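Local coordinates for outer membrane protein TP0453 (Treponema pallidum, PDB 3K8G) that alters membrane permeability at acidic pH, might take part in ligand transport, and has a beta-half-barrel with a large hydrophobic cavity, at residues D20-F25 / Y165-G170; D52-V57 / G74-A79; H107-I112 / S125-M130; L184-M189 / L204-G209; R197-Y202 / D240-A245. One frame throughout, in Å; residues are numbered along the deposited sequence.

Interaction 1 of 5, residues D20-F25 / Y165-G170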
# COMPACT_ATOMS: atom_id res chain seq x y z
N ASP A 20 7.26 -7.64 -0.15
CA ASP A 20 7.23 -7.72 -1.62
C ASP A 20 6.69 -6.45 -2.28
O ASP A 20 7.07 -6.15 -3.43
CB ASP A 20 6.38 -8.90 -1.99
CG ASP A 20 6.96 -10.18 -1.46
OD1 ASP A 20 7.84 -10.69 -2.14
OD2 ASP A 20 6.62 -10.63 -0.35
N VAL A 21 5.78 -5.74 -1.59
CA VAL A 21 5.20 -4.46 -2.11
C VAL A 21 5.12 -3.45 -0.98
O VAL A 21 4.72 -3.83 0.12
CB VAL A 21 3.76 -4.63 -2.68
CG1 VAL A 21 3.19 -3.30 -3.19
CG2 VAL A 21 3.72 -5.71 -3.79
N TYR A 22 5.57 -2.21 -1.23
CA TYR A 22 5.37 -1.13 -0.27
C TYR A 22 4.37 -0.18 -0.91
O TYR A 22 4.41 0.02 -2.13
CB TYR A 22 6.69 -0.39 0.05
CG TYR A 22 7.54 -1.22 0.98
CD1 TYR A 22 7.31 -1.21 2.38
CD2 TYR A 22 8.56 -2.04 0.47
CE1 TYR A 22 8.11 -2.01 3.24
CE2 TYR A 22 9.35 -2.87 1.35
CZ TYR A 22 9.11 -2.83 2.70
OH TYR A 22 9.83 -3.66 3.51
N LEU A 23 3.50 0.41 -0.07
CA LEU A 23 2.43 1.27 -0.57
C LEU A 23 2.33 2.53 0.29
O LEU A 23 2.56 2.50 1.49
CB LEU A 23 1.07 0.55 -0.51
CG LEU A 23 0.97 -0.83 -1.16
CD1 LEU A 23 1.39 -1.94 -0.13
CD2 LEU A 23 -0.49 -1.08 -1.65
N TYR A 24 2.02 3.65 -0.35
CA TYR A 24 1.71 4.83 0.41
C TYR A 24 0.49 5.52 -0.25
O TYR A 24 0.51 5.80 -1.45
CB TYR A 24 2.94 5.76 0.42
CG TYR A 24 2.60 7.13 0.91
CD1 TYR A 24 2.41 7.39 2.26
CD2 TYR A 24 2.46 8.19 0.01
CE1 TYR A 24 2.08 8.70 2.72
CE2 TYR A 24 2.12 9.50 0.44
CZ TYR A 24 1.95 9.74 1.78
OH TYR A 24 1.64 11.03 2.17
N PHE A 25 -0.55 5.78 0.55
CA PHE A 25 -1.76 6.46 0.06
C PHE A 25 -2.04 7.71 0.91
O PHE A 25 -2.44 7.55 2.06
CB PHE A 25 -2.99 5.58 0.26
CG PHE A 25 -2.98 4.27 -0.50
CD1 PHE A 25 -3.70 4.14 -1.69
CD2 PHE A 25 -2.35 3.15 0.01
CE1 PHE A 25 -3.74 2.94 -2.39
CE2 PHE A 25 -2.38 1.94 -0.69
CZ PHE A 25 -3.06 1.83 -1.88
N TYR A 165 6.00 0.59 -4.43
CA TYR A 165 7.29 0.04 -4.80
C TYR A 165 7.17 -1.48 -4.82
O TYR A 165 6.82 -2.10 -3.79
CB TYR A 165 8.36 0.47 -3.80
CG TYR A 165 9.73 -0.11 -4.16
CD1 TYR A 165 10.28 0.15 -5.40
CD2 TYR A 165 10.47 -0.88 -3.24
CE1 TYR A 165 11.53 -0.35 -5.75
CE2 TYR A 165 11.75 -1.36 -3.60
CZ TYR A 165 12.25 -1.08 -4.87
OH TYR A 165 13.49 -1.53 -5.31
N ILE A 166 7.48 -2.10 -5.96
CA ILE A 166 7.10 -3.52 -6.15
C ILE A 166 8.37 -4.26 -6.54
O ILE A 166 8.94 -3.94 -7.59
CB ILE A 166 6.02 -3.63 -7.25
CG1 ILE A 166 4.78 -2.80 -6.85
CG2 ILE A 166 5.69 -5.14 -7.61
CD1 ILE A 166 4.25 -1.91 -8.01
N LYS A 167 8.82 -5.20 -5.70
CA LYS A 167 10.07 -5.90 -5.97
C LYS A 167 9.96 -6.73 -7.25
O LYS A 167 10.89 -6.76 -8.04
CB LYS A 167 10.52 -6.75 -4.76
CG LYS A 167 10.68 -5.88 -3.48
CD LYS A 167 11.57 -6.50 -2.39
CE LYS A 167 11.85 -5.45 -1.26
NZ LYS A 167 11.95 -6.01 0.15
N ASN A 168 8.82 -7.41 -7.45
CA ASN A 168 8.66 -8.27 -8.64
C ASN A 168 7.85 -7.51 -9.70
O ASN A 168 6.63 -7.71 -9.88
CB ASN A 168 8.00 -9.62 -8.29
CG ASN A 168 8.04 -10.61 -9.46
OD1 ASN A 168 8.23 -10.21 -10.62
ND2 ASN A 168 7.84 -11.89 -9.17
N GLY A 169 8.52 -6.59 -10.36
CA GLY A 169 7.85 -5.65 -11.26
C GLY A 169 7.35 -6.35 -12.50
O GLY A 169 6.31 -5.95 -13.06
N GLY A 170 8.07 -7.41 -12.93
CA GLY A 170 7.63 -8.26 -14.05
C GLY A 170 6.20 -8.73 -13.87
O GLY A 170 5.32 -8.45 -14.70
O HOH W 1 6.79 -7.93 -5.62
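Val-21 and Tyr-22 run antiparallel to Ile-166 and Tyr-165, the first couple (Val-21 with Ile-166) a non-hydrogen-bonded pair and the second (Tyr-22 with Tyr-165) a hydrogen-bonded one. Tyr-22 N to Tyr-165 O and Tyr-165 N to Tyr-22 O are each 2.9 Å long. Beyond this pair, Lys-167 N reaches Asp-20 O at 3.0 Å, and a water donates to the same oxygen while accepting from Asn-168 N. Asn-168 is at the N-cap of helix 169-176, its OD1 bound to His-171 N, and two residues separate strand from helix.

Side chains divide between the sheet faces. On one, Val-21 and Ile-166 lie side by side, pointing the same way; Val-21 CG1, anti to its backbone N (chi1 179°), meets Ile-166 CG1 at 4.0 Å. On the other, Tyr-22 CB and Tyr-165 CB are 4.3 Å apart, Tyr-22 CD2 comes to the edge of the Tyr-165 ring, and Phe-149 of helix 147-153 packs on both tyrosines. Lys-167 NZ sits at the edge of the Tyr-22 ring, 4.2 Å from CE2, and hydrogen-bonds to Ala-19 O; Tyr-22 OH is bound to Gly-16 O and Ala-19 N.

Such a seam illustrates how a half-barrel joins sequence-distant strands: backbone polar groups satisfy one another, one carbonyl serves two donors, and the ammonium group meets the ring at its rim while its hydrogen bond goes to a carbonyl.

Interaction 2 of 5, residues D52-V57 / G74-A79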
# COMPACT_ATOMS: atom_id res chain seq x y z
N ASP A 52 -11.71 7.21 7.48
CA ASP A 52 -12.31 8.56 7.47
C ASP A 52 -11.65 9.54 8.44
O ASP A 52 -11.80 10.76 8.29
CB ASP A 52 -13.84 8.49 7.69
CG ASP A 52 -14.55 7.74 6.56
OD1 ASP A 52 -15.71 7.31 6.74
OD2 ASP A 52 -13.97 7.59 5.47
N ARG A 53 -10.88 9.02 9.39
CA ARG A 53 -10.10 9.85 10.33
C ARG A 53 -8.56 9.81 10.09
O ARG A 53 -7.79 10.26 10.93
CB ARG A 53 -10.40 9.40 11.76
CG ARG A 53 -11.88 9.63 12.19
CD ARG A 53 -12.04 9.60 13.69
NE ARG A 53 -11.48 10.82 14.28
CZ ARG A 53 -12.18 11.91 14.58
NH1 ARG A 53 -13.49 11.97 14.37
NH2 ARG A 53 -11.54 12.95 15.10
N THR A 54 -8.15 9.30 8.93
CA THR A 54 -6.72 9.07 8.62
C THR A 54 -6.24 10.05 7.55
O THR A 54 -6.96 10.29 6.58
CB THR A 54 -6.56 7.63 8.14
OG1 THR A 54 -7.01 6.76 9.18
CG2 THR A 54 -5.07 7.27 7.79
N THR A 55 -5.05 10.63 7.72
CA THR A 55 -4.51 11.52 6.69
C THR A 55 -3.64 10.74 5.69
O THR A 55 -3.61 11.09 4.50
CB THR A 55 -3.72 12.73 7.26
OG1 THR A 55 -2.68 12.25 8.11
CG2 THR A 55 -4.64 13.63 8.12
N ALA A 56 -2.95 9.69 6.17
CA ALA A 56 -2.05 8.92 5.29
C ALA A 56 -1.91 7.48 5.77
O ALA A 56 -1.91 7.21 6.98
CB ALA A 56 -0.66 9.58 5.24
N VAL A 57 -1.84 6.56 4.81
CA VAL A 57 -1.70 5.13 5.10
C VAL A 57 -0.36 4.63 4.47
O VAL A 57 -0.12 4.85 3.28
CB VAL A 57 -2.89 4.32 4.51
CG1 VAL A 57 -2.67 2.80 4.67
CG2 VAL A 57 -4.24 4.70 5.21
N GLY A 74 -3.34 9.80 11.79
CA GLY A 74 -4.64 10.46 11.79
C GLY A 74 -4.98 11.01 13.16
O GLY A 74 -4.09 11.33 13.96
N SER A 75 -6.27 11.09 13.42
CA SER A 75 -6.79 11.62 14.69
C SER A 75 -7.77 10.58 15.21
O SER A 75 -8.82 10.37 14.62
CB SER A 75 -7.50 12.96 14.44
OG SER A 75 -7.92 13.55 15.67
N TYR A 76 -7.37 9.87 16.25
CA TYR A 76 -8.15 8.76 16.76
C TYR A 76 -8.46 8.94 18.26
O TYR A 76 -7.97 8.17 19.09
CB TYR A 76 -7.42 7.44 16.51
CG TYR A 76 -6.87 7.26 15.09
CD1 TYR A 76 -7.73 7.11 14.02
CD2 TYR A 76 -5.49 7.24 14.85
CE1 TYR A 76 -7.25 6.93 12.73
CE2 TYR A 76 -5.00 7.05 13.57
CZ TYR A 76 -5.88 6.89 12.53
OH TYR A 76 -5.41 6.70 11.25
N PRO A 77 -9.26 9.97 18.59
CA PRO A 77 -9.63 10.26 19.99
C PRO A 77 -10.39 9.11 20.65
O PRO A 77 -11.00 8.29 19.98
CB PRO A 77 -10.55 11.49 19.88
CG PRO A 77 -10.39 12.03 18.54
CD PRO A 77 -9.93 10.89 17.64
N TYR A 78 -10.36 9.08 21.98
CA TYR A 78 -11.06 8.05 22.77
C TYR A 78 -12.54 7.92 22.42
O TYR A 78 -13.08 6.82 22.38
CB TYR A 78 -10.90 8.35 24.26
CG TYR A 78 -11.60 7.35 25.16
CD1 TYR A 78 -12.71 7.72 25.93
CD2 TYR A 78 -11.16 6.03 25.24
CE1 TYR A 78 -13.34 6.80 26.77
CE2 TYR A 78 -11.78 5.11 26.07
CZ TYR A 78 -12.87 5.49 26.83
OH TYR A 78 -13.47 4.56 27.63
N ALA A 79 -13.19 9.06 22.15
CA ALA A 79 -14.63 9.10 21.88
C ALA A 79 -14.93 8.39 20.57
O ALA A 79 -16.03 7.88 20.36
CB ALA A 79 -15.13 10.55 21.83
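Arg-53 CG stands anti to its own carbonyl carbon (chi1 -64°), and a bend at chi3 (72°) sets NE against Ser-75 O; Thr-54 OG1, likewise anti to its carbonyl carbon, meets Tyr-76 OH. Both encounters lie at the open end of the beta-hairpin made by strands 54-62 and 67-74 of the half-barrel, where Thr-54 and Gly-74 form an antiparallel non-hydrogen-bonded pair. The next residues, Thr-55 and Ala-56, both face Ser-73 in a classic bulge.

Two bonds bind Arg-53 to Ser-75. Its carbonyl oxygen accepts Ser-75 N at 3.0 Å, and its NE returns a 2.7 Å bond to Ser-75 O, which lies in the guanidinium plane. Farther out, the arginine tip and Pro-77 approach tip to tip, NH2 being 3.6 Å from Pro-77 CD. Pro-77 is the N-cap of helix 78-81 and Arg-53 follows helix 45-52, so the hairpin end lies between two helices.

Thr-54 OG1 stands within a short hydrogen-bond chain: it is also hydrogen-bonded to Ile-50 O, and Tyr-76 OH has a weak bond with Ser-118 OG. Within it, Tyr-76 OH donates to Thr-54 OG1 over 2.6 Å, the threonine oxygen lying at the ring's edge, in its plane.

Interaction 3 of 5, residues H107-I112 / S125-M130; sequences HTDVSI and SKRERM
Asp-109 and Met-130 bring the two segments together at a CA-CA distance of 6.9 Å, residues 107-111 and 127-130 heading nearly the same way, 21° apart, with no backbone hydrogen bond between them. Side chains therefore do the joining.

Arg-127, extended from CG to NE, presents its guanidinium side-on to the Asp-109 carboxylate. NE reaches Asp-109 OD2 at 2.7 Å, arriving from above the carboxylate plane, whereas NH2 meets OD1 on its syn side at 3.1 Å and adds a weak bond to OD2. The two flat groups are turned 35° from each other. The backbone of 107-108 lies against one guanidinium face, His-107 C over its centre and Thr-108 N nearer the rim, while NH1 is hydrogen-bonded to Glu-106 O.

Met-130, at the start of helix 130-135, packs beside the ion pair. Bends at chi2 and chi3 curl its thioether back onto the strand, where CE is 3.5 Å from Asp-109 O and SD is 3.8 Å from Ser-111 CB.

As an example of a loop fastened to a sheet without strand pairing, the contact rests on a two-pronged ion pair at a buried aspartate; the nearby positive charge would favour its ionised form.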
# COMPACT_ATOMS: atom_id res chain seq x y z
N HIS A 107 -9.61 -12.24 10.44
CA HIS A 107 -8.53 -11.89 9.51
C HIS A 107 -7.83 -10.55 9.78
O HIS A 107 -6.86 -10.23 9.11
CB HIS A 107 -9.06 -11.90 8.08
CG HIS A 107 -9.40 -13.27 7.58
ND1 HIS A 107 -8.46 -14.27 7.45
CD2 HIS A 107 -10.58 -13.81 7.19
CE1 HIS A 107 -9.04 -15.37 7.02
NE2 HIS A 107 -10.33 -15.12 6.84
N THR A 108 -8.36 -9.76 10.72
CA THR A 108 -7.87 -8.41 10.97
C THR A 108 -7.56 -8.13 12.43
O THR A 108 -8.38 -8.40 13.31
CB THR A 108 -8.84 -7.35 10.42
OG1 THR A 108 -9.20 -7.69 9.09
CG2 THR A 108 -8.19 -5.96 10.39
N ASP A 109 -6.34 -7.62 12.69
CA ASP A 109 -5.95 -7.13 14.00
C ASP A 109 -5.68 -5.63 13.93
O ASP A 109 -5.13 -5.13 12.96
CB ASP A 109 -4.74 -7.92 14.50
CG ASP A 109 -4.99 -9.43 14.42
OD1 ASP A 109 -6.12 -9.87 14.80
OD2 ASP A 109 -4.12 -10.17 13.92
N VAL A 110 -6.10 -4.91 14.96
CA VAL A 110 -6.01 -3.46 14.95
C VAL A 110 -5.57 -2.99 16.31
O VAL A 110 -6.05 -3.49 17.35
CB VAL A 110 -7.34 -2.75 14.55
CG1 VAL A 110 -7.15 -1.22 14.49
CG2 VAL A 110 -7.90 -3.29 13.23
N SER A 111 -4.68 -2.01 16.30
CA SER A 111 -4.29 -1.30 17.50
C SER A 111 -4.29 0.17 17.23
O SER A 111 -3.99 0.61 16.11
CB SER A 111 -2.84 -1.67 17.89
OG SER A 111 -2.66 -1.21 19.21
N ILE A 112 -4.60 0.96 18.26
CA ILE A 112 -4.47 2.41 18.17
C ILE A 112 -3.51 2.79 19.29
O ILE A 112 -3.94 3.16 20.39
CB ILE A 112 -5.83 3.18 18.33
CG1 ILE A 112 -6.95 2.58 17.47
CG2 ILE A 112 -5.65 4.68 18.05
CD1 ILE A 112 -6.75 2.73 16.01
N SER A 125 -3.68 -16.79 8.61
CA SER A 125 -3.33 -17.16 9.99
C SER A 125 -1.81 -17.03 10.32
O SER A 125 -1.43 -17.01 11.48
CB SER A 125 -3.84 -18.57 10.29
OG SER A 125 -3.00 -19.54 9.69
N LYS A 126 -0.97 -16.88 9.30
CA LYS A 126 0.47 -16.68 9.46
C LYS A 126 0.87 -15.18 9.53
O LYS A 126 2.04 -14.83 9.61
CB LYS A 126 1.20 -17.32 8.28
CG LYS A 126 1.16 -18.85 8.22
CD LYS A 126 2.29 -19.38 9.06
CE LYS A 126 2.68 -20.80 8.68
NZ LYS A 126 3.99 -21.09 9.31
N ARG A 127 -0.12 -14.31 9.54
CA ARG A 127 0.15 -12.86 9.68
C ARG A 127 0.87 -12.53 11.01
O ARG A 127 0.73 -13.22 12.03
CB ARG A 127 -1.12 -12.06 9.59
CG ARG A 127 -2.07 -12.16 10.79
CD ARG A 127 -3.35 -11.48 10.39
NE ARG A 127 -4.34 -11.43 11.49
CZ ARG A 127 -5.32 -12.31 11.67
NH1 ARG A 127 -5.48 -13.32 10.81
NH2 ARG A 127 -6.16 -12.14 12.70
N GLU A 128 1.62 -11.44 10.98
CA GLU A 128 2.49 -11.07 12.10
C GLU A 128 1.63 -10.81 13.33
O GLU A 128 0.50 -10.27 13.22
CB GLU A 128 3.28 -9.81 11.73
CG GLU A 128 4.28 -9.37 12.83
CD GLU A 128 5.21 -8.30 12.37
OE1 GLU A 128 4.69 -7.19 12.14
OE2 GLU A 128 6.44 -8.58 12.24
N ARG A 129 2.17 -11.15 14.49
CA ARG A 129 1.53 -10.77 15.77
C ARG A 129 1.62 -9.25 15.98
O ARG A 129 2.66 -8.64 15.70
CB ARG A 129 2.22 -11.51 16.94
CG ARG A 129 2.03 -13.09 16.93
CD ARG A 129 2.84 -13.83 18.09
NE ARG A 129 4.27 -13.60 17.96
CZ ARG A 129 4.97 -12.66 18.60
NH1 ARG A 129 4.44 -11.90 19.54
NH2 ARG A 129 6.24 -12.49 18.29
N MET A 130 0.51 -8.66 16.44
CA MET A 130 0.43 -7.21 16.65
C MET A 130 1.54 -6.75 17.60
O MET A 130 2.19 -5.74 17.35
CB MET A 130 -0.98 -6.80 17.16
CG MET A 130 -1.16 -5.31 17.50
SD MET A 130 -0.89 -4.32 16.02
CE MET A 130 -2.32 -4.83 15.05

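Interaction 4 of 5, residues L184-M189 / L204-G209; sequences LPLGAM and LSLQLG
At Gly-187 and Gln-207 the flat groups that meet are backbone peptides; neither segment has an aromatic ring. The Gly-187 N donor approaches Gln-207 O tilted 32° from the carbonyl plane, in a bond of 2.8 Å; Gln-207 N instead faces Ala-188 O almost along the C=O axis, at 2.9 Å. A water on the side away from the leucines donates to Ala-188 O and, farther off, to Ser-205 O. Next in line, Met-189 CA makes a CA-H...O contact of 3.2 Å with Ser-205 O.

Leucines and a methionine share the opposite side. Leu-186 and Leu-206 cross at about a right angle, with CD1 of the former 3.7 Å from CD2 of the latter. Leu-186 and Leu-208 lie side by side, and their CD2 atoms, 3.5 Å apart, are packed tighter than usual. Met-189 SD, carried outward by an anti chi2 (-172°), is 4.1 Å from Leu-204 CD2. Ile-173 of the amphipathic helix 169-176 rests on both Met-189 and Leu-204.

Met-189 and Leu-206 are an antiparallel non-hydrogen-bonded pair where strand 189-196 begins beside strand 199-207: the open end of a beta-hairpin, with apolar residues turned to a helix, consistent with a half-barrel that encloses a hydrophobic cavity.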
# COMPACT_ATOMS: atom_id res chain seq x y z
N LEU A 184 7.54 -12.24 -16.54
CA LEU A 184 8.63 -11.58 -17.25
C LEU A 184 9.90 -11.49 -16.40
O LEU A 184 9.81 -11.38 -15.17
CB LEU A 184 8.22 -10.19 -17.72
CG LEU A 184 7.30 -9.93 -18.91
CD1 LEU A 184 7.41 -10.98 -20.03
CD2 LEU A 184 5.88 -9.79 -18.43
N PRO A 185 11.08 -11.52 -17.05
CA PRO A 185 12.40 -11.52 -16.41
C PRO A 185 12.88 -10.13 -15.96
O PRO A 185 14.09 -9.84 -16.04
CB PRO A 185 13.32 -12.08 -17.51
CG PRO A 185 12.70 -11.67 -18.77
CD PRO A 185 11.21 -11.58 -18.53
N LEU A 186 11.95 -9.32 -15.46
CA LEU A 186 12.22 -7.91 -15.17
C LEU A 186 12.33 -7.66 -13.66
O LEU A 186 11.99 -8.52 -12.84
CB LEU A 186 11.13 -7.03 -15.80
CG LEU A 186 10.76 -7.19 -17.27
CD1 LEU A 186 9.28 -6.89 -17.52
CD2 LEU A 186 11.63 -6.31 -18.17
N GLY A 187 12.80 -6.48 -13.29
CA GLY A 187 13.15 -6.21 -11.93
C GLY A 187 12.07 -5.41 -11.22
O GLY A 187 10.87 -5.55 -11.50
N ALA A 188 12.53 -4.56 -10.33
CA ALA A 188 11.68 -3.76 -9.48
C ALA A 188 10.92 -2.70 -10.28
O ALA A 188 11.42 -2.21 -11.30
CB ALA A 188 12.53 -3.12 -8.40
N MET A 189 9.71 -2.37 -9.82
CA MET A 189 8.92 -1.36 -10.45
C MET A 189 8.61 -0.28 -9.42
O MET A 189 8.22 -0.59 -8.30
CB MET A 189 7.59 -1.93 -10.99
CG MET A 189 6.57 -0.84 -11.46
SD MET A 189 4.89 -1.43 -11.90
CE MET A 189 5.30 -2.49 -13.24
N LEU A 204 5.54 5.16 -14.29
CA LEU A 204 6.26 4.06 -13.66
C LEU A 204 7.65 3.93 -14.27
O LEU A 204 7.92 4.41 -15.40
CB LEU A 204 5.48 2.74 -13.73
CG LEU A 204 5.21 2.06 -15.09
CD1 LEU A 204 6.42 1.21 -15.56
CD2 LEU A 204 3.98 1.17 -15.00
N SER A 205 8.53 3.32 -13.49
CA SER A 205 9.82 2.95 -13.95
C SER A 205 9.95 1.46 -13.66
O SER A 205 9.57 0.99 -12.58
CB SER A 205 10.85 3.76 -13.18
OG SER A 205 12.15 3.43 -13.61
N LEU A 206 10.48 0.71 -14.62
CA LEU A 206 10.62 -0.73 -14.47
C LEU A 206 12.06 -1.10 -14.80
O LEU A 206 12.59 -0.72 -15.87
CB LEU A 206 9.62 -1.45 -15.40
CG LEU A 206 9.70 -2.97 -15.59
CD1 LEU A 206 9.32 -3.71 -14.29
CD2 LEU A 206 8.73 -3.36 -16.72
N GLN A 207 12.69 -1.83 -13.89
CA GLN A 207 14.08 -2.23 -14.05
C GLN A 207 14.13 -3.33 -15.11
O GLN A 207 13.40 -4.34 -15.02
CB GLN A 207 14.64 -2.68 -12.67
CG GLN A 207 16.17 -2.65 -12.58
CD GLN A 207 16.76 -1.23 -12.45
OE1 GLN A 207 16.38 -0.44 -11.57
NE2 GLN A 207 17.70 -0.91 -13.32
N LEU A 208 14.93 -3.12 -16.15
CA LEU A 208 15.00 -4.06 -17.27
C LEU A 208 16.19 -5.03 -17.16
O LEU A 208 16.21 -6.07 -17.83
CB LEU A 208 15.12 -3.30 -18.60
CG LEU A 208 13.95 -2.39 -19.04
CD1 LEU A 208 14.35 -1.56 -20.27
CD2 LEU A 208 12.67 -3.19 -19.33
N GLY A 209 17.18 -4.69 -16.34
CA GLY A 209 18.43 -5.47 -16.28
C GLY A 209 19.32 -5.25 -17.49
O GLY A 209 19.53 -4.12 -17.91
O HOH W 2 12.29 0.34 -10.86

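Interaction 5 of 5, residues R197-Y202 / D240-A245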
# COMPACT_ATOMS: atom_id res chain seq x y z
N ARG A 197 -10.86 12.20 -12.02
CA ARG A 197 -12.26 11.72 -12.11
C ARG A 197 -12.38 10.32 -11.50
O ARG A 197 -12.09 10.14 -10.33
CB ARG A 197 -12.79 11.73 -13.56
CG ARG A 197 -12.57 13.03 -14.33
CD ARG A 197 -13.62 13.32 -15.45
NE ARG A 197 -13.94 12.15 -16.27
CZ ARG A 197 -14.88 11.26 -15.96
NH1 ARG A 197 -15.60 11.40 -14.85
NH2 ARG A 197 -15.09 10.21 -16.75
N ASN A 198 -12.78 9.32 -12.29
CA ASN A 198 -12.86 7.94 -11.80
C ASN A 198 -11.69 7.07 -12.27
O ASN A 198 -11.76 5.83 -12.21
CB ASN A 198 -14.18 7.28 -12.21
CG ASN A 198 -14.45 7.35 -13.73
OD1 ASN A 198 -13.63 7.85 -14.52
ND2 ASN A 198 -15.63 6.86 -14.13
N GLU A 199 -10.63 7.70 -12.74
CA GLU A 199 -9.43 6.94 -13.11
C GLU A 199 -8.18 7.50 -12.47
O GLU A 199 -8.24 8.50 -11.75
CB GLU A 199 -9.27 6.88 -14.61
CG GLU A 199 -8.96 8.21 -15.26
CD GLU A 199 -9.15 8.16 -16.76
OE1 GLU A 199 -8.51 8.97 -17.47
OE2 GLU A 199 -9.95 7.32 -17.23
N TYR A 200 -7.04 6.82 -12.73
CA TYR A 200 -5.74 7.24 -12.24
C TYR A 200 -4.79 7.45 -13.40
O TYR A 200 -4.74 6.62 -14.29
CB TYR A 200 -5.18 6.19 -11.22
CG TYR A 200 -5.73 6.46 -9.84
CD1 TYR A 200 -7.01 6.06 -9.49
CD2 TYR A 200 -5.00 7.20 -8.91
CE1 TYR A 200 -7.55 6.34 -8.22
CE2 TYR A 200 -5.53 7.50 -7.64
CZ TYR A 200 -6.79 7.05 -7.30
OH TYR A 200 -7.28 7.37 -6.04
N LEU A 201 -4.07 8.57 -13.40
CA LEU A 201 -2.96 8.81 -14.31
C LEU A 201 -1.70 8.29 -13.62
O LEU A 201 -1.56 8.47 -12.41
CB LEU A 201 -2.75 10.31 -14.48
CG LEU A 201 -3.25 11.00 -15.75
CD1 LEU A 201 -3.47 12.47 -15.44
CD2 LEU A 201 -2.27 10.83 -16.91
N TYR A 202 -0.78 7.67 -14.36
CA TYR A 202 0.44 7.16 -13.65
C TYR A 202 1.73 7.31 -14.42
O TYR A 202 1.72 7.51 -15.65
CB TYR A 202 0.26 5.70 -13.19
CG TYR A 202 0.08 4.72 -14.31
CD1 TYR A 202 -1.20 4.31 -14.68
CD2 TYR A 202 1.18 4.21 -15.00
CE1 TYR A 202 -1.39 3.42 -15.71
CE2 TYR A 202 1.00 3.32 -16.04
CZ TYR A 202 -0.29 2.92 -16.38
OH TYR A 202 -0.47 2.03 -17.40
N ASP A 240 2.07 8.90 -18.24
CA ASP A 240 0.75 9.33 -18.65
C ASP A 240 -0.10 8.13 -19.04
O ASP A 240 -0.97 8.24 -19.88
CB ASP A 240 0.83 10.35 -19.80
CG ASP A 240 1.73 11.53 -19.47
OD1 ASP A 240 2.59 11.88 -20.32
OD2 ASP A 240 1.58 12.09 -18.36
N GLY A 241 0.16 6.98 -18.42
CA GLY A 241 -0.73 5.83 -18.55
C GLY A 241 -2.00 6.12 -17.78
O GLY A 241 -2.00 6.98 -16.89
N THR A 242 -3.08 5.42 -18.11
CA THR A 242 -4.33 5.52 -17.34
C THR A 242 -4.88 4.14 -16.97
O THR A 242 -4.73 3.19 -17.72
CB THR A 242 -5.42 6.27 -18.12
OG1 THR A 242 -5.59 5.64 -19.40
CG2 THR A 242 -5.02 7.75 -18.32
N ILE A 243 -5.52 4.06 -15.82
CA ILE A 243 -6.21 2.86 -15.35
C ILE A 243 -7.39 3.34 -14.52
O ILE A 243 -7.25 4.33 -13.79
CB ILE A 243 -5.25 1.97 -14.48
CG1 ILE A 243 -5.95 0.68 -13.99
CG2 ILE A 243 -4.66 2.77 -13.30
CD1 ILE A 243 -5.00 -0.33 -13.34
N SER A 244 -8.54 2.68 -14.63
CA SER A 244 -9.71 3.12 -13.86
C SER A 244 -9.44 2.83 -12.39
O SER A 244 -8.66 1.91 -12.07
CB SER A 244 -10.99 2.41 -14.31
OG SER A 244 -10.98 1.05 -13.92
N ALA A 245 -10.06 3.61 -11.50
CA ALA A 245 -9.96 3.41 -10.07
C ALA A 245 -10.44 2.01 -9.70
O ALA A 245 -9.86 1.36 -8.84
CB ALA A 245 -10.75 4.46 -9.31
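Tyr-202 and the 240-241 peptide form a G1 beta bulge within the antiparallel ladder between strands 199-207 and 235-244 of the half-barrel. Asp-240 takes the positive phi (74°) of the bulge's first position and Gly-241 the second, so both residues face Tyr-202.

Backbone hydrogen bonds make up the ladder. Tyr-202 N binds Gly-241 O at 2.9 Å, and Tyr-202 O receives Gly-241 N as well as a weak bond from Asp-240 N. In the middle Tyr-200 and Ile-243 exchange bonds, the shorter running 2.7 Å from Tyr-200 N to Ile-243 O. At the far end Ala-245 N donates to Asn-198 O over 2.9 Å. CA-H...O contacts accompany the Leu-201 and Thr-242 step, among them Leu-201 CA to Gly-241 O at 3.3 Å.

Apolar contacts lie on the face bearing Tyr-200, Tyr-202 and Ile-243. Ile-243 CG2 touches Tyr-200 CB and Tyr-202 CD1, at 4.0 Å in each case. Ala-245 CB comes to the edge of the Tyr-200 ring, in its plane, 3.9 Å from CE1; the hydroxyl of that ring is hydrogen-bonded to Asn-30 OD1.

A helix cap ends the strand: Ser-244 OG accepts Arg-247 N and caps the N-terminus of amphipathic helix 245-253, one of those that move when the cavity opens.

The CH-pi contact belongs to Tyr-202. With CG between its backbone N and carbonyl carbon (chi1 64°), the ring lies over glycine, and Gly-241 CA makes a CH-pi contact 3.8 Å from the Tyr-202 ring centroid, 18° off the ring normal.

How the interactions relate
The five contacts show how one antiparallel array of strands can be held together by joints of different kinds. Interaction 1, near the middle, pairs the first strand, 21-26, with strand 162-166, some 140 residues on, and interactions 2 and 3 fall between its segments. Interactions 4 and 5 follow, alternating along the chain and sharing strand 199-207. Interaction 1 touches interaction 2 through neighbouring strands 21-26 and 54-62, and interaction 4 through Ile-166 O and Met-189 N. Interactions 2 and 4 lie across the chain's centre from each other, their centres about 36 Å apart. Several contacts adjoin amphipathic helices: 31-41, 45-52 and 245-253 move away from 169-176 and 215-225 when the cavity opens.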